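Side-chain contacts in FAD-dependent pyridine nucleotide-disulphide oxidoreductase (Desulfovibrio vulgaris, PDB 3IWA), which probably uses FAD and a nicotinamide nucleotide to carry out electron-transfer chemistry of the pyridine nucleotide-disulphide oxidoreductase type: residues A[152-155]-A[156-160]; A[319-322]-A[323-327]; A[428-431]-A[432-436]. All blocks are in the same frame, centred on the assembly; numbering follows the deposited sequence.

In the fold
Contact 1 lies in the surface loop that leads into strand 161-165, the middle strand of one parallel sheet. That sheet probably belongs to the nucleotide-binding domain. Contact 2 lies on helix 314-326, against the other parallel sheet, which probably belongs to the FAD domain. Contact 3 is in the dimerisation domain. The centres of contacts 1 and 2 are about 40 Å apart, and those of contacts 1 and 3 are about 49 Å apart. The centres of contacts 2 and 3 are about 35 Å apart within one chain, but the two meet across the dimer. Arg320 packs on Ser433 of the second subunit, and Val321 on its Glu430. No flavin or nucleotide is modelled.

Contact 1 (A[152-155]-A[156-160])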
loop_
_atom_site.group_PDB
_atom_site.type_symbol
_atom_site.label_atom_id
_atom_site.label_comp_id
_atom_site.label_asym_id
_atom_site.label_seq_id
_atom_site.Cartn_x
_atom_site.Cartn_y
_atom_site.Cartn_z
ATOM N N HIS A 152 -13.268 26.435 -11.731
ATOM C CA HIS A 152 -13.677 26.520 -13.146
ATOM C C HIS A 152 -14.727 27.612 -13.416
ATOM O O HIS A 152 -15.075 27.853 -14.571
ATOM C CB HIS A 152 -14.135 25.137 -13.682
ATOM C CG HIS A 152 -13.020 24.131 -13.786
ATOM N ND1 HIS A 152 -12.376 23.618 -12.678
ATOM C CD2 HIS A 152 -12.422 23.557 -14.861
ATOM C CE1 HIS A 152 -11.436 22.767 -13.061
ATOM N NE2 HIS A 152 -11.440 22.713 -14.382
ATOM N N ALA A 153 -15.209 28.286 -12.375
ATOM C CA ALA A 153 -16.135 29.435 -12.550
ATOM C C ALA A 153 -15.376 30.761 -12.681
ATOM O O ALA A 153 -15.913 31.762 -13.168
ATOM C CB ALA A 153 -17.135 29.507 -11.394
ATOM N N ILE A 154 -14.131 30.755 -12.205
ATOM C CA ILE A 154 -13.200 31.871 -12.399
ATOM C C ILE A 154 -12.575 31.762 -13.801
ATOM O O ILE A 154 -12.400 30.655 -14.353
ATOM C CB ILE A 154 -12.066 31.874 -11.325
ATOM C CG1 ILE A 154 -12.648 32.114 -9.929
ATOM C CG2 ILE A 154 -10.973 32.910 -11.659
ATOM C CD1 ILE A 154 -11.826 31.516 -8.828
ATOM N N SER A 155 -12.254 32.922 -14.359
ATOM C CA SER A 155 -11.544 33.022 -15.634
ATOM C C SER A 155 -10.541 34.174 -15.553
ATOM O O SER A 155 -10.538 34.953 -14.584
ATOM C CB SER A 155 -12.527 33.214 -16.806
ATOM O OG SER A 155 -13.305 34.396 -16.671
ATOM N N ALA A 156 -9.693 34.248 -16.577
ATOM C CA ALA A 156 -8.580 35.200 -16.656
ATOM C C ALA A 156 -9.016 36.629 -16.303
ATOM O O ALA A 156 -10.014 37.125 -16.831
ATOM C CB ALA A 156 -7.947 35.149 -18.087
ATOM N N GLY A 157 -8.288 37.258 -15.382
ATOM C CA GLY A 157 -8.464 38.672 -15.071
ATOM C C GLY A 157 -9.641 39.023 -14.176
ATOM O O GLY A 157 -9.903 40.205 -13.949
ATOM N N GLU A 158 -10.354 38.013 -13.666
ATOM C CA GLU A 158 -11.547 38.236 -12.820
ATOM C C GLU A 158 -11.211 38.557 -11.355
ATOM O O GLU A 158 -11.857 39.402 -10.727
ATOM C CB GLU A 158 -12.438 36.994 -12.811
ATOM C CG GLU A 158 -13.203 36.700 -14.082
ATOM C CD GLU A 158 -14.321 35.657 -13.863
ATOM O OE1 GLU A 158 -15.136 35.441 -14.793
ATOM O OE2 GLU A 158 -14.391 35.058 -12.759
ATOM N N VAL A 159 -10.226 37.837 -10.820
ATOM C CA VAL A 159 -9.833 37.927 -9.410
ATOM C C VAL A 159 -8.397 38.457 -9.317
ATOM O O VAL A 159 -7.527 38.045 -10.068
ATOM C CB VAL A 159 -9.958 36.547 -8.711
ATOM C CG1 VAL A 159 -9.481 36.619 -7.271
ATOM C CG2 VAL A 159 -11.400 36.056 -8.762
ATOM N N SER A 160 -8.171 39.390 -8.404
ATOM C CA SER A 160 -6.860 39.987 -8.213
ATOM C C SER A 160 -6.264 39.426 -6.947
ATOM O O SER A 160 -5.129 38.949 -6.947
ATOM C CB SER A 160 -6.955 41.527 -8.108
ATOM O OG SER A 160 -5.689 42.104 -7.757
#
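A type II beta turn from Ser155 to Glu158 lies in the loop between helix 144-153 and strand 161-165. Its backbone bond runs from Glu158 N to Ser155 O, 3.2 Å long. Gly157 holds the third position of the turn with a phi of 79°, a positive value that glycine adopts readily.

The Glu158 side chain folds back over the same turn. Its CG is anti to its own carbonyl carbon (chi1 -72°), and beyond CG the chain is extended. This carries the carboxylate to Ser155, where its two oxygens divide the work. In a weak hydrogen bond, Ser155 OG lies 2.8 Å from Glu158 OE1. In a second, also weak, Ser155 N lies 3.4 Å from Glu158 OE2. Ser155 OG stands between its own backbone N and carbonyl carbon, on the side from which the carboxylate arrives. On the way, Glu158 CG passes 3.2 Å from Ser155 O. Glu158 OE2 also lies 3.4 Å from Ile154 CA.

An apolar pair closes the loop further along. Ile154 CG1 and Val159 CG2 are 4.3 Å apart. Ile154 is buried and rests on Leu178 and Trp182 of helix 169-182. Val159 leans on Ile184 and Asp248, and Asp248 OD1 also accepts a hydrogen bond from Ser160 N. The apolar side of the loop therefore faces the domain, while Glu158 is exposed.

The polar grip is two-pronged but soft. One carboxylate addresses both the N-H and the hydroxyl of a single residue, and neither bond is strong. The two bonds would spread the negative charge of Glu158 over two donors. They probably limit the rotation of Ser155 OG, while the backbone bond from Glu158 N to Ser155 O closes the turn itself.

Contact 2 (A[319-322]-A[323-327]); sequences GRVI and GTNLA
Thr324 OG1 and Thr324 N both donate to Arg320 O, one turn earlier in helix 314-326. This helix packs against the parallel sheet of what is probably the FAD domain. The hydroxyl bond is 3.2 Å from OG1 to Arg320 O and comes from above the carbonyl plane. The amide bond, 3.1 Å from Thr324 N to the same oxygen, lies closer to that plane. OG1 stands anti to the carbonyl carbon of its own residue (chi1 -63°), which turns it back along the helix.

Val321 and Asn325 run side by side, with CG1 of Val321 3.5 Å from ND2 of Asn325. Ile322 CG2 meets Leu326 CG at 4.0 Å where the two side chains cross.

Outside partners help to position these groups. Arg21 NE bonds to Thr324 OG1, and ND2 of Asn325 donates to the carbonyls of Ala331 and Arg281. Ile322 and Leu326 press on Val118 and Phe290 of the sheet. Arg320 reaches Asp458 of the second subunit in a salt bridge, which may offset the nearby charge of Arg21. On the side of the helix that packs on strands 116-119 and 289-291, Leu326 CG sits 3.2 Å from Ile322 O.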
loop_
_atom_site.group_PDB
_atom_site.type_symbol
_atom_site.label_atom_id
_atom_site.label_comp_id
_atom_site.label_asym_id
_atom_site.label_seq_id
_atom_site.Cartn_x
_atom_site.Cartn_y
_atom_site.Cartn_z
ATOM N N GLY A 319 -21.699 4.958 -0.646
ATOM C CA GLY A 319 -22.828 4.981 -1.553
ATOM C C GLY A 319 -23.134 3.612 -2.102
ATOM O O GLY A 319 -24.309 3.214 -2.189
ATOM N N ARG A 320 -22.073 2.884 -2.461
ATOM C CA ARG A 320 -22.223 1.554 -2.998
ATOM C C ARG A 320 -22.896 0.675 -1.989
ATOM O O ARG A 320 -23.824 -0.028 -2.319
ATOM C CB ARG A 320 -20.892 0.969 -3.402
ATOM C CG ARG A 320 -21.036 -0.342 -4.117
ATOM C CD ARG A 320 -19.691 -0.789 -4.703
ATOM N NE ARG A 320 -19.872 -1.719 -5.809
ATOM C CZ ARG A 320 -19.919 -3.032 -5.700
ATOM N NH1 ARG A 320 -20.082 -3.744 -6.794
ATOM N NH2 ARG A 320 -19.802 -3.640 -4.531
ATOM N N VAL A 321 -22.436 0.730 -0.747
ATOM C CA VAL A 321 -23.032 -0.065 0.321
ATOM C C VAL A 321 -24.479 0.355 0.517
ATOM O O VAL A 321 -25.324 -0.517 0.697
ATOM C CB VAL A 321 -22.236 0.058 1.646
ATOM C CG1 VAL A 321 -23.020 -0.444 2.868
ATOM C CG2 VAL A 321 -20.856 -0.664 1.519
ATOM N N ILE A 322 -24.788 1.664 0.452
ATOM C CA ILE A 322 -26.162 2.063 0.654
ATOM C C ILE A 322 -27.012 1.508 -0.511
ATOM O O ILE A 322 -28.077 0.948 -0.306
ATOM C CB ILE A 322 -26.359 3.595 0.821
ATOM C CG1 ILE A 322 -25.705 4.080 2.120
ATOM C CG2 ILE A 322 -27.880 3.919 0.745
ATOM C CD1 ILE A 322 -25.497 5.596 2.232
ATOM N N GLY A 323 -26.506 1.607 -1.723
ATOM C CA GLY A 323 -27.171 1.024 -2.906
ATOM C C GLY A 323 -27.587 -0.437 -2.803
ATOM O O GLY A 323 -28.722 -0.818 -3.129
ATOM N N THR A 324 -26.652 -1.245 -2.335
ATOM C CA THR A 324 -26.811 -2.675 -2.136
ATOM C C THR A 324 -27.800 -2.967 -1.025
ATOM O O THR A 324 -28.632 -3.894 -1.133
ATOM C CB THR A 324 -25.389 -3.275 -1.836
ATOM O OG1 THR A 324 -24.562 -3.061 -2.981
ATOM C CG2 THR A 324 -25.411 -4.761 -1.502
ATOM N N ASN A 325 -27.723 -2.198 0.060
ATOM C CA ASN A 325 -28.627 -2.414 1.170
ATOM C C ASN A 325 -30.060 -1.918 0.878
ATOM O O ASN A 325 -30.975 -2.464 1.433
ATOM C CB ASN A 325 -28.059 -1.821 2.463
ATOM C CG ASN A 325 -26.809 -2.549 2.910
ATOM O OD1 ASN A 325 -26.557 -3.648 2.414
ATOM N ND2 ASN A 325 -26.025 -1.963 3.849
ATOM N N LEU A 326 -30.229 -0.891 0.026
ATOM C CA LEU A 326 -31.556 -0.485 -0.468
ATOM C C LEU A 326 -32.180 -1.612 -1.262
ATOM O O LEU A 326 -33.402 -1.738 -1.269
ATOM C CB LEU A 326 -31.504 0.731 -1.391
ATOM C CG LEU A 326 -31.050 2.075 -0.829
ATOM C CD1 LEU A 326 -30.686 3.066 -1.969
ATOM C CD2 LEU A 326 -32.130 2.610 0.078
ATOM N N ALA A 327 -31.338 -2.407 -1.940
ATOM C CA ALA A 327 -31.786 -3.629 -2.632
ATOM C C ALA A 327 -31.819 -4.877 -1.766
ATOM O O ALA A 327 -31.741 -5.952 -2.293
ATOM C CB ALA A 327 -30.971 -3.890 -3.850
#

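Contact 3 (A[428-431]-A[432-436]); sequences TVED and ISNAE
The carboxylate of Glu430 and the amide of Asn434 lie side by side, their planes 12° apart. ND2 of Asn434 comes in under one face of the carboxylate, displaced from its centre, and stays 4.2 Å from Glu430 CD. The same face of the amide that looks at the carboxylate also looks at Glu430 CG, 3.7 Å from Asn434 ND2, and at Glu430 O, 3.6 Å from Asn434 CG. Thr332 of the second subunit holds both: its OG1 bonds to Glu430 OE2, and its O takes a weak bond from Asn434 ND2.

Glu430 CG is anti to the backbone N (chi1 175°), and a bend at chi2 (143°) sets the position of CD. Glu430 is on the short helix 429-433 and Asn434 follows directly after it. Asn434 N bonds to Glu430 O at 2.9 Å.

At the helix start, N of the N-cap residue Thr428 donates to Asp431 OD2, 3.0 Å away on its anti side. Ser433 OG bonds to Asn455 of helix 449-461.

Glu430 OE2, and more weakly Asn434 ND2, thus tie this helix to the second subunit. The Asp431 carboxylate, near the N-terminal end of the helix, would probably be favoured by the helix dipole.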
loop_
_atom_site.group_PDB
_atom_site.type_symbol
_atom_site.label_atom_id
_atom_site.label_comp_id
_atom_site.label_asym_id
_atom_site.label_seq_id
_atom_site.Cartn_x
_atom_site.Cartn_y
_atom_site.Cartn_z
ATOM N N THR A 428 1.227 -3.411 15.266
ATOM C CA THR A 428 2.201 -2.949 16.230
ATOM C C THR A 428 3.446 -2.637 15.409
ATOM O O THR A 428 3.451 -2.850 14.213
ATOM C CB THR A 428 2.533 -4.041 17.306
ATOM O OG1 THR A 428 3.112 -5.194 16.662
ATOM C CG2 THR A 428 1.288 -4.461 18.126
ATOM N N VAL A 429 4.494 -2.145 16.067
ATOM C CA VAL A 429 5.744 -1.755 15.427
ATOM C C VAL A 429 6.396 -2.934 14.695
ATOM O O VAL A 429 6.978 -2.781 13.611
ATOM C CB VAL A 429 6.703 -1.196 16.480
ATOM C CG1 VAL A 429 8.140 -1.161 15.974
ATOM C CG2 VAL A 429 6.213 0.203 16.919
ATOM N N GLU A 430 6.274 -4.111 15.276
ATOM C CA GLU A 430 6.771 -5.298 14.648
ATOM C C GLU A 430 6.052 -5.550 13.294
ATOM O O GLU A 430 6.675 -6.014 12.351
ATOM C CB GLU A 430 6.698 -6.521 15.609
ATOM C CG GLU A 430 7.098 -7.843 14.925
ATOM C CD GLU A 430 7.891 -8.795 15.838
ATOM O OE1 GLU A 430 9.139 -8.771 15.725
ATOM O OE2 GLU A 430 7.266 -9.544 16.652
ATOM N N ASP A 431 4.761 -5.230 13.195
ATOM C CA ASP A 431 4.046 -5.454 11.962
ATOM C C ASP A 431 4.549 -4.538 10.908
ATOM O O ASP A 431 4.528 -4.920 9.745
ATOM C CB ASP A 431 2.562 -5.292 12.115
ATOM C CG ASP A 431 1.966 -6.376 12.944
ATOM O OD1 ASP A 431 2.269 -7.553 12.690
ATOM O OD2 ASP A 431 1.232 -6.059 13.878
ATOM N N ILE A 432 5.051 -3.366 11.305
ATOM C CA ILE A 432 5.611 -2.405 10.359
ATOM C C ILE A 432 7.059 -2.791 9.987
ATOM O O ILE A 432 7.421 -2.767 8.826
ATOM C CB ILE A 432 5.579 -0.973 10.889
ATOM C CG1 ILE A 432 4.173 -0.557 11.302
ATOM C CG2 ILE A 432 6.146 -0.009 9.854
ATOM C CD1 ILE A 432 3.073 -0.842 10.328
ATOM N N SER A 433 7.853 -3.221 10.962
ATOM C CA SER A 433 9.180 -3.837 10.690
ATOM C C SER A 433 9.073 -4.992 9.668
ATOM O O SER A 433 9.923 -5.171 8.835
ATOM C CB SER A 433 9.861 -4.378 11.990
ATOM O OG SER A 433 10.175 -3.351 12.922
ATOM N N ASN A 434 8.043 -5.793 9.797
ATOM C CA ASN A 434 7.848 -6.961 8.939
ATOM C C ASN A 434 6.893 -6.770 7.753
ATOM O O ASN A 434 6.674 -7.726 7.024
ATOM C CB ASN A 434 7.363 -8.141 9.787
ATOM C CG ASN A 434 8.441 -8.683 10.682
ATOM O OD1 ASN A 434 9.605 -8.477 10.434
ATOM N ND2 ASN A 434 8.050 -9.392 11.732
ATOM N N ALA A 435 6.347 -5.564 7.551
ATOM C CA ALA A 435 5.332 -5.318 6.516
ATOM C C ALA A 435 5.849 -5.823 5.202
ATOM O O ALA A 435 6.948 -5.479 4.808
ATOM C CB ALA A 435 5.000 -3.828 6.388
ATOM N N GLU A 436 5.042 -6.597 4.490
ATOM C CA GLU A 436 5.544 -7.316 3.325
ATOM C C GLU A 436 5.322 -6.478 2.075
ATOM O O GLU A 436 4.548 -6.821 1.180
ATOM C CB GLU A 436 4.982 -8.744 3.214
ATOM C CG GLU A 436 5.835 -9.537 2.272
ATOM C CD GLU A 436 5.420 -10.983 2.077
ATOM O OE1 GLU A 436 4.586 -11.501 2.846
ATOM O OE2 GLU A 436 5.979 -11.613 1.147
#